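Local coordinates for GGDEF family protein (Vibrio cholerae, PDB 5GZS) that binds arginine in its periplasmic portion and, as the diguanylate cyclase CdgH, probably makes the second messenger cyclic di-GMP, perhaps under control of that ligand, at residues 300-314 and 406-420. Sequence-based numbering, arbitrary orientation.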
loop_
_atom_site.group_PDB
_atom_site.type_symbol
_atom_site.label_atom_id
_atom_site.label_comp_id
_atom_site.label_asym_id
_atom_site.label_seq_id
_atom_site.Cartn_x
_atom_site.Cartn_y
_atom_site.Cartn_z
ATOM N N ASN A 300 -24.236 10.358 7.041
ATOM C CA ASN A 300 -25.285 11.241 6.565
ATOM C C ASN A 300 -25.688 12.318 7.563
ATOM O O ASN A 300 -26.534 13.161 7.257
ATOM C CB ASN A 300 -26.521 10.415 6.215
ATOM C CG ASN A 300 -26.898 9.440 7.324
ATOM O OD1 ASN A 300 -26.027 8.896 8.016
ATOM N ND2 ASN A 300 -28.203 9.243 7.520
ATOM N N LEU A 301 -25.118 12.285 8.767
ATOM C CA LEU A 301 -25.536 13.224 9.817
ATOM C C LEU A 301 -24.633 14.445 9.891
ATOM O O LEU A 301 -24.883 15.371 10.656
ATOM C CB LEU A 301 -25.576 12.513 11.162
ATOM C CG LEU A 301 -26.394 11.219 11.091
ATOM C CD1 LEU A 301 -25.746 10.143 11.931
ATOM C CD2 LEU A 301 -27.830 11.478 11.566
ATOM N N ALA A 302 -23.583 14.444 9.082
ATOM C CA ALA A 302 -22.703 15.600 8.974
ATOM C C ALA A 302 -22.032 15.627 7.607
ATOM O O ALA A 302 -22.034 14.639 6.885
ATOM C CB ALA A 302 -21.669 15.587 10.081
ATOM N N TYR A 303 -21.487 16.780 7.249
ATOM C CA TYR A 303 -20.694 16.932 6.039
ATOM C C TYR A 303 -19.256 16.627 6.400
ATOM O O TYR A 303 -18.833 16.939 7.516
ATOM C CB TYR A 303 -20.817 18.347 5.489
ATOM C CG TYR A 303 -22.169 18.718 4.917
ATOM C CD1 TYR A 303 -22.849 17.861 4.061
ATOM C CD2 TYR A 303 -22.753 19.933 5.216
ATOM C CE1 TYR A 303 -24.076 18.221 3.521
ATOM C CE2 TYR A 303 -23.966 20.296 4.688
ATOM C CZ TYR A 303 -24.628 19.446 3.833
ATOM O OH TYR A 303 -25.858 19.806 3.307
ATOM N N PHE A 304 -18.492 16.049 5.473
ATOM C CA PHE A 304 -17.152 15.553 5.801
ATOM C C PHE A 304 -16.056 16.058 4.880
ATOM O O PHE A 304 -16.198 16.003 3.671
ATOM C CB PHE A 304 -17.134 14.019 5.772
ATOM C CG PHE A 304 -18.024 13.377 6.796
ATOM C CD1 PHE A 304 -17.572 13.164 8.082
ATOM C CD2 PHE A 304 -19.306 12.961 6.462
ATOM C CE1 PHE A 304 -18.384 12.570 9.028
ATOM C CE2 PHE A 304 -20.134 12.360 7.412
ATOM C CZ PHE A 304 -19.669 12.168 8.696
ATOM N N SER A 305 -14.957 16.541 5.447
ATOM C CA SER A 305 -13.772 16.842 4.647
ATOM C C SER A 305 -13.242 15.527 4.146
ATOM O O SER A 305 -13.647 14.492 4.664
ATOM C CB SER A 305 -12.681 17.525 5.465
ATOM O OG SER A 305 -11.989 16.541 6.233
ATOM N N GLU A 306 -12.321 15.569 3.178
ATOM C CA GLU A 306 -11.555 14.392 2.772
ATOM C C GLU A 306 -10.810 13.887 3.981
ATOM O O GLU A 306 -10.617 14.651 4.921
ATOM C CB GLU A 306 -10.568 14.722 1.643
ATOM C CG GLU A 306 -11.211 14.938 0.264
ATOM C CD GLU A 306 -10.189 15.326 -0.791
ATOM O OE1 GLU A 306 -8.975 15.254 -0.475
ATOM O OE2 GLU A 306 -10.589 15.709 -1.922
ATOM N N SER A 307 -10.396 12.616 3.968
ATOM C CA SER A 307 -9.662 12.029 5.100
ATOM C C SER A 307 -8.311 12.707 5.296
ATOM O O SER A 307 -7.781 13.274 4.363
ATOM C CB SER A 307 -9.454 10.532 4.897
ATOM O OG SER A 307 -10.617 9.940 4.353
ATOM N N TYR A 308 -7.762 12.654 6.507
ATOM C CA TYR A 308 -6.428 13.207 6.751
ATOM C C TYR A 308 -5.574 12.248 7.565
ATOM O O TYR A 308 -4.414 12.530 7.867
ATOM C CB TYR A 308 -6.513 14.567 7.455
ATOM C CG TYR A 308 -7.139 14.567 8.837
ATOM C CD1 TYR A 308 -6.363 14.360 9.976
ATOM C CD2 TYR A 308 -8.499 14.792 9.008
ATOM C CE1 TYR A 308 -6.927 14.364 11.240
ATOM C CE2 TYR A 308 -9.073 14.804 10.273
ATOM C CZ TYR A 308 -8.280 14.586 11.382
ATOM O OH TYR A 308 -8.846 14.596 12.638
ATOM N N TYR A 309 -6.164 11.119 7.931
ATOM C CA TYR A 309 -5.437 10.081 8.640
ATOM C C TYR A 309 -6.112 8.741 8.386
ATOM O O TYR A 309 -7.322 8.684 8.108
ATOM C CB TYR A 309 -5.362 10.377 10.141
ATOM C CG TYR A 309 -4.558 9.350 10.885
ATOM C CD1 TYR A 309 -3.182 9.311 10.773
ATOM C CD2 TYR A 309 -5.182 8.394 11.670
ATOM C CE1 TYR A 309 -2.441 8.345 11.439
ATOM C CE2 TYR A 309 -4.457 7.430 12.340
ATOM C CZ TYR A 309 -3.091 7.408 12.219
ATOM O OH TYR A 309 -2.379 6.441 12.888
ATOM N N HIS A 310 -5.337 7.662 8.458
ATOM C CA HIS A 310 -5.909 6.338 8.221
ATOM C C HIS A 310 -5.489 5.328 9.262
ATOM O O HIS A 310 -4.489 4.630 9.088
ATOM C CB HIS A 310 -5.528 5.852 6.846
ATOM C CG HIS A 310 -5.813 6.849 5.781
ATOM N ND1 HIS A 310 -7.002 6.869 5.083
ATOM C CD2 HIS A 310 -5.073 7.881 5.307
ATOM C CE1 HIS A 310 -6.973 7.858 4.205
ATOM N NE2 HIS A 310 -5.814 8.486 4.322
ATOM N N PRO A 311 -6.274 5.247 10.344
ATOM C CA PRO A 311 -6.001 4.395 11.498
ATOM C C PRO A 311 -5.960 2.944 11.123
ATOM O O PRO A 311 -6.645 2.523 10.179
ATOM C CB PRO A 311 -7.182 4.673 12.429
ATOM C CG PRO A 311 -7.755 5.967 11.952
ATOM C CD PRO A 311 -7.537 5.986 10.500
ATOM N N GLN A 312 -5.165 2.198 11.886
ATOM C CA GLN A 312 -4.984 0.765 11.709
ATOM C C GLN A 312 -5.749 -0.045 12.761
ATOM O O GLN A 312 -5.352 -0.090 13.928
ATOM C CB GLN A 312 -3.499 0.449 11.772
ATOM C CG GLN A 312 -2.700 1.216 10.754
ATOM C CD GLN A 312 -3.135 0.885 9.345
ATOM O OE1 GLN A 312 -3.206 -0.289 8.959
ATOM N NE2 GLN A 312 -3.448 1.919 8.567
ATOM N N ALA A 313 -6.849 -0.679 12.368
ATOM C CA ALA A 313 -7.600 -1.485 13.333
ATOM C C ALA A 313 -6.848 -2.751 13.659
ATOM O O ALA A 313 -6.455 -3.506 12.757
ATOM C CB ALA A 313 -8.981 -1.832 12.815
ATOM N N ILE A 314 -6.645 -2.999 14.943
ATOM C CA ILE A 314 -6.016 -4.251 15.333
ATOM C C ILE A 314 -6.776 -4.961 16.454
ATOM O O ILE A 314 -7.713 -4.414 17.045
ATOM C CB ILE A 314 -4.564 -4.025 15.761
ATOM C CG1 ILE A 314 -4.484 -2.989 16.875
ATOM C CG2 ILE A 314 -3.746 -3.562 14.584
ATOM C CD1 ILE A 314 -3.082 -2.805 17.421
ATOM N N GLY A 406 -2.526 -8.857 12.844
ATOM C CA GLY A 406 -2.141 -7.513 12.513
ATOM C C GLY A 406 -3.288 -6.598 12.150
ATOM O O GLY A 406 -4.423 -6.799 12.480
ATOM N N SER A 407 -2.942 -5.558 11.442
ATOM C CA SER A 407 -3.888 -4.574 10.946
ATOM C C SER A 407 -4.843 -5.308 10.055
ATOM O O SER A 407 -4.504 -5.650 8.932
ATOM C CB SER A 407 -3.210 -3.454 10.166
ATOM O OG SER A 407 -2.404 -2.654 11.010
ATOM N N PHE A 408 -6.028 -5.581 10.571
ATOM C CA PHE A 408 -7.030 -6.276 9.798
ATOM C C PHE A 408 -7.910 -5.308 9.034
ATOM O O PHE A 408 -8.770 -5.743 8.276
ATOM C CB PHE A 408 -7.890 -7.152 10.704
ATOM C CG PHE A 408 -8.721 -6.379 11.685
ATOM C CD1 PHE A 408 -8.177 -5.944 12.890
ATOM C CD2 PHE A 408 -10.042 -6.095 11.407
ATOM C CE1 PHE A 408 -8.932 -5.239 13.794
ATOM C CE2 PHE A 408 -10.817 -5.389 12.305
ATOM C CZ PHE A 408 -10.260 -4.961 13.510
ATOM N N TYR A 409 -7.704 -4.005 9.243
ATOM C CA TYR A 409 -8.451 -2.968 8.506
ATOM C C TYR A 409 -7.858 -1.555 8.607
ATOM O O TYR A 409 -7.408 -1.119 9.670
ATOM C CB TYR A 409 -9.901 -2.921 8.974
ATOM C CG TYR A 409 -10.836 -2.258 7.990
ATOM C CD1 TYR A 409 -11.453 -2.998 6.990
ATOM C CD2 TYR A 409 -11.117 -0.890 8.068
ATOM C CE1 TYR A 409 -12.323 -2.401 6.087
ATOM C CE2 TYR A 409 -11.986 -0.273 7.160
ATOM C CZ TYR A 409 -12.584 -1.042 6.168
ATOM O OH TYR A 409 -13.445 -0.470 5.253
ATOM N N GLN A 410 -7.870 -0.842 7.486
ATOM C CA GLN A 410 -7.509 0.561 7.478
ATOM C C GLN A 410 -8.734 1.440 7.162
ATOM O O GLN A 410 -9.339 1.313 6.093
ATOM C CB GLN A 410 -6.394 0.823 6.471
ATOM C CG GLN A 410 -5.935 2.280 6.475
ATOM C CD GLN A 410 -4.714 2.517 5.613
ATOM O OE1 GLN A 410 -3.605 2.057 5.927
ATOM N NE2 GLN A 410 -4.910 3.237 4.507
ATOM N N TYR A 411 -9.099 2.329 8.086
ATOM C CA TYR A 411 -10.249 3.208 7.871
ATOM C C TYR A 411 -9.860 4.694 7.830
ATOM O O TYR A 411 -8.676 5.048 7.789
ATOM C CB TYR A 411 -11.326 2.952 8.939
ATOM C CG TYR A 411 -10.939 3.209 10.382
ATOM C CD1 TYR A 411 -10.194 2.283 11.095
ATOM C CD2 TYR A 411 -11.348 4.365 11.047
ATOM C CE1 TYR A 411 -9.849 2.509 12.423
ATOM C CE2 TYR A 411 -11.001 4.592 12.372
ATOM C CZ TYR A 411 -10.259 3.657 13.052
ATOM O OH TYR A 411 -9.904 3.863 14.361
ATOM N N ASP A 412 -10.861 5.565 7.828
ATOM C CA ASP A 412 -10.627 6.983 7.560
ATOM C C ASP A 412 -11.005 7.925 8.689
ATOM O O ASP A 412 -12.026 7.770 9.346
ATOM C CB ASP A 412 -11.384 7.389 6.298
ATOM C CG ASP A 412 -10.817 6.736 5.051
ATOM O OD1 ASP A 412 -9.594 6.859 4.827
ATOM O OD2 ASP A 412 -11.588 6.081 4.312
ATOM N N ILE A 413 -10.173 8.924 8.904
ATOM C CA ILE A 413 -10.511 9.979 9.830
ATOM C C ILE A 413 -10.659 11.273 9.018
ATOM O O ILE A 413 -9.814 11.581 8.169
ATOM C CB ILE A 413 -9.445 10.090 10.932
ATOM C CG1 ILE A 413 -9.684 9.018 11.990
ATOM C CG2 ILE A 413 -9.448 11.445 11.592
ATOM C CD1 ILE A 413 -8.724 9.119 13.158
ATOM N N ALA A 414 -11.763 11.993 9.251
ATOM C CA ALA A 414 -12.046 13.279 8.602
ATOM C C ALA A 414 -12.478 14.314 9.611
ATOM O O ALA A 414 -12.651 14.005 10.797
ATOM C CB ALA A 414 -13.123 13.131 7.553
ATOM N N ILE A 415 -12.658 15.542 9.124
ATOM C CA ILE A 415 -13.346 16.589 9.874
ATOM C C ILE A 415 -14.814 16.556 9.506
ATOM O O ILE A 415 -15.163 16.461 8.318
ATOM C CB ILE A 415 -12.813 17.999 9.561
ATOM C CG1 ILE A 415 -11.293 18.071 9.681
ATOM C CG2 ILE A 415 -13.466 19.020 10.458
ATOM C CD1 ILE A 415 -10.762 19.433 9.312
ATOM N N GLY A 416 -15.674 16.644 10.517
ATOM C CA GLY A 416 -17.119 16.667 10.316
ATOM C C GLY A 416 -17.611 18.083 10.459
ATOM O O GLY A 416 -17.072 18.841 11.271
ATOM N N PHE A 417 -18.621 18.458 9.676
ATOM C CA PHE A 417 -19.154 19.833 9.746
ATOM C C PHE A 417 -20.629 19.731 9.891
ATOM O O PHE A 417 -21.231 18.796 9.358
ATOM C CB PHE A 417 -18.827 20.666 8.501
ATOM C CG PHE A 417 -17.351 20.805 8.216
ATOM C CD1 PHE A 417 -16.657 19.787 7.583
ATOM C CD2 PHE A 417 -16.671 21.963 8.571
ATOM C CE1 PHE A 417 -15.307 19.915 7.309
ATOM C CE2 PHE A 417 -15.314 22.106 8.295
ATOM C CZ PHE A 417 -14.632 21.077 7.662
ATOM N N ALA A 418 -21.210 20.671 10.629
ATOM C CA ALA A 418 -22.627 20.653 10.913
ATOM C C ALA A 418 -23.389 20.700 9.612
ATOM O O ALA A 418 -22.981 21.384 8.664
ATOM C CB ALA A 418 -23.005 21.817 11.788
ATOM N N LYS A 419 -24.499 19.969 9.576
ATOM C CA LYS A 419 -25.341 19.881 8.397
ATOM C C LYS A 419 -26.170 21.148 8.171
ATOM O O LYS A 419 -27.376 21.165 8.379
ATOM C CB LYS A 419 -26.253 18.674 8.528
ATOM C CG LYS A 419 -25.822 17.454 7.771
ATOM C CD LYS A 419 -26.231 17.595 6.317
ATOM C CE LYS A 419 -26.938 16.348 5.850
ATOM N NZ LYS A 419 -26.033 15.187 5.943
ATOM N N ASN A 420 -25.525 22.223 7.750
ATOM C CA ASN A 420 -26.270 23.409 7.340
ATOM C C ASN A 420 -25.489 24.050 6.194
ATOM O O ASN A 420 -24.439 23.535 5.860
ATOM C CB ASN A 420 -26.498 24.362 8.533
ATOM C CG ASN A 420 -25.219 24.697 9.283
ATOM O OD1 ASN A 420 -24.124 24.780 8.709
ATOM N ND2 ASN A 420 -25.362 24.890 10.588
#
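Pro-311 lies over a face of the Tyr-411 ring, its CB 3.7 Å from the ring centroid, at one end of a pair of antiparallel crossover segments that join the two lobes of a periplasmic binding protein-like module and probably act as its hinge, as in family 3 solute-binding proteins. Strands 303-304 and 414-417 pair in the sheet of one lobe, strands 312-318 and 399-410 in that of the other. Between them packing is close on the buried side. Ile-413 sends its two branches apart, CD1 reaching Pro-311 CG at 3.5 Å and the edge of the Tyr-309 ring, while CG2 meets CZ of Tyr-308, whose hydroxyl bonds to Ser-249. The other side is polar and more exposed. There the amides of Gln-312 and Gln-410 stand nearly perpendicular (86°), joined by a bond from NE2 of Gln-312 to OE1 of Gln-410; the same NE2 also donates to the backbone O of His-310, 3.0 Å away, and the two bonds together would hold the bent Gln-312 chain. Where strands 303-304 and 414-417 leave their lobe, Ser-305 OG, set between its backbone N and carbonyl carbon (chi1 79°), accepts the N-H of Ile-415 at 3.1 Å and donates to the backbone O of Glu-306.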